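PDB 2X9Z: CELL WALL surface anchor family protein from Streptococcus pneumoniae, which forms the repeating backbone subunit of the pneumococcal pilus, a cell-wall-linked surface fibre that probably serves in adhesion. Local coordinates for residues Ile5-Lys10 / Trp53-Thr58. The protein carries 1 engineered substitution. Sequence-based numbering, arbitrary orientation.
Sequences IDKDFK and WSDRMT
K7 and D55 meet between the two facing sheets of a pilin β-sandwich, a worked example of how a buried lysine is committed to a covalent cross-link. Strand 4-9 belongs to one sheet and strand 50-57 to the other. Their backbones stay well apart, with the CA atoms of K7 and D55 separated by 10.3 Å, so side chains alone span the interior. K7 does so with its chain fully extended; CG points opposite the backbone N (chi1 179°), sending NZ across the gap to the carboxylate. NZ of K7 lies 3.1 Å from OD1 of D55, in hydrogen-bonding range, approaching on the syn side and 25° out of the carboxylate plane. OD2 of D55 is 3.2 Å from NZ of K7, a weak second contact. V134, on neighbouring strand 130-139, touches both side chains, and this buried end is the tight part of the contact.

Towards I5 the join becomes looser. This residue is partly exposed, and only its terminal methyl reaches the opposite strand: CD1 of I5 lies 4.0 Å from CD1 of W53, at the edge of the indole and near its plane. NE1 of W53 hydrogen-bonds to OG1 of T40, on strand 33-42, which ties the indole to the opposing sheet.

K7 NZ is joined covalently to CG of N132 in an intramolecular isopeptide bond that links strand 4-9 to strand 130-139, the neighbour of 50-57 in the other sheet. The linked NZ is thus an amide nitrogen, whose single N-H can at most be shared between the two oxygens of D55. An acid placed here is consistent with the role such residues have in related pilins, where they promote isopeptide formation.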
# COMPACT_ATOMS: atom_id res chain seq x y z
N ILE A 5 -3.91 -2.51 -11.91
CA ILE A 5 -2.88 -3.14 -11.09
C ILE A 5 -3.35 -4.47 -10.51
O ILE A 5 -4.54 -4.67 -10.29
CB ILE A 5 -2.44 -2.21 -9.94
CG1 ILE A 5 -1.18 -2.73 -9.24
CG2 ILE A 5 -3.58 -1.99 -8.95
CD1 ILE A 5 -0.52 -1.68 -8.37
N ASP A 6 -2.40 -5.36 -10.28
CA ASP A 6 -2.68 -6.57 -9.54
C ASP A 6 -1.45 -6.95 -8.73
O ASP A 6 -0.31 -6.63 -9.12
CB ASP A 6 -3.06 -7.71 -10.48
CG ASP A 6 -3.59 -8.93 -9.73
OD1 ASP A 6 -4.26 -8.76 -8.68
OD2 ASP A 6 -3.34 -10.06 -10.19
N LYS A 7 -1.67 -7.61 -7.60
CA LYS A 7 -0.59 -8.13 -6.79
C LYS A 7 -0.85 -9.59 -6.50
O LYS A 7 -1.96 -9.97 -6.12
CB LYS A 7 -0.48 -7.37 -5.48
CG LYS A 7 0.61 -7.92 -4.62
CD LYS A 7 0.68 -7.27 -3.29
CE LYS A 7 1.89 -7.81 -2.58
NZ LYS A 7 2.24 -6.97 -1.45
N ASP A 8 0.18 -10.42 -6.65
CA ASP A 8 0.02 -11.84 -6.34
C ASP A 8 1.40 -12.47 -6.16
O ASP A 8 2.42 -11.79 -6.21
CB ASP A 8 -0.76 -12.53 -7.46
CG ASP A 8 -1.62 -13.70 -6.96
OD1 ASP A 8 -1.27 -14.34 -5.95
OD2 ASP A 8 -2.66 -13.96 -7.60
N PHE A 9 1.41 -13.77 -5.95
CA PHE A 9 2.67 -14.50 -5.90
C PHE A 9 3.29 -14.56 -7.29
O PHE A 9 2.62 -14.30 -8.30
CB PHE A 9 2.45 -15.89 -5.33
CG PHE A 9 1.80 -15.87 -3.98
CD1 PHE A 9 0.53 -16.41 -3.79
CD2 PHE A 9 2.44 -15.29 -2.90
CE1 PHE A 9 -0.07 -16.36 -2.54
CE2 PHE A 9 1.84 -15.25 -1.65
CZ PHE A 9 0.58 -15.79 -1.47
N LYS A 10 4.58 -14.87 -7.35
CA LYS A 10 5.32 -14.94 -8.61
C LYS A 10 4.57 -15.72 -9.68
O LYS A 10 4.12 -16.85 -9.45
CB LYS A 10 6.70 -15.56 -8.37
CG LYS A 10 7.49 -15.83 -9.64
CD LYS A 10 8.91 -16.28 -9.30
CE LYS A 10 9.76 -16.45 -10.54
NZ LYS A 10 9.24 -17.55 -11.40
N TRP A 53 4.85 3.31 -6.17
CA TRP A 53 4.29 2.10 -5.57
C TRP A 53 4.74 2.03 -4.11
O TRP A 53 5.92 2.23 -3.81
CB TRP A 53 4.74 0.84 -6.30
CG TRP A 53 4.23 0.72 -7.70
CD1 TRP A 53 3.11 0.02 -8.12
CD2 TRP A 53 4.79 1.32 -8.88
NE1 TRP A 53 2.96 0.15 -9.48
CE2 TRP A 53 3.97 0.94 -9.97
CE3 TRP A 53 5.90 2.13 -9.12
CZ2 TRP A 53 4.24 1.34 -11.28
CZ3 TRP A 53 6.16 2.54 -10.42
CH2 TRP A 53 5.33 2.14 -11.48
N SER A 54 3.82 1.70 -3.22
CA SER A 54 4.11 1.65 -1.80
C SER A 54 3.56 0.31 -1.29
O SER A 54 2.41 -0.03 -1.55
CB SER A 54 3.43 2.84 -1.11
OG SER A 54 3.70 2.88 0.28
N ASP A 55 4.39 -0.43 -0.56
CA ASP A 55 4.05 -1.79 -0.15
C ASP A 55 4.44 -2.01 1.32
O ASP A 55 5.56 -1.74 1.71
CB ASP A 55 4.80 -2.76 -1.06
CG ASP A 55 4.32 -4.19 -0.97
OD1 ASP A 55 3.58 -4.56 -0.03
OD2 ASP A 55 4.72 -4.95 -1.87
N ARG A 56 3.50 -2.50 2.13
CA ARG A 56 3.81 -2.88 3.51
C ARG A 56 3.20 -4.23 3.80
O ARG A 56 2.22 -4.62 3.16
CB ARG A 56 3.29 -1.85 4.50
CG ARG A 56 3.94 -0.48 4.40
CD ARG A 56 5.41 -0.52 4.84
NE ARG A 56 6.03 0.81 4.89
CZ ARG A 56 6.47 1.49 3.84
NH1 ARG A 56 6.34 0.98 2.62
NH2 ARG A 56 7.03 2.68 4.00
N MSE A 57 3.76 -4.96 4.75
CA MSE A 57 3.23 -6.29 5.04
C MSE A 57 3.17 -6.58 6.53
O MSE A 57 3.84 -5.94 7.35
CB MSE A 57 4.02 -7.35 4.27
CG MSE A 57 5.50 -7.40 4.59
SE MSE A 57 6.52 -8.07 3.05
CE MSE A 57 6.39 -6.45 1.97
N THR A 58 2.32 -7.54 6.89
CA THR A 58 2.08 -7.86 8.30
C THR A 58 3.29 -8.57 8.91
O THR A 58 4.14 -9.09 8.19
CB THR A 58 0.77 -8.64 8.47
OG1 THR A 58 0.81 -9.81 7.66
CG2 THR A 58 -0.41 -7.77 8.02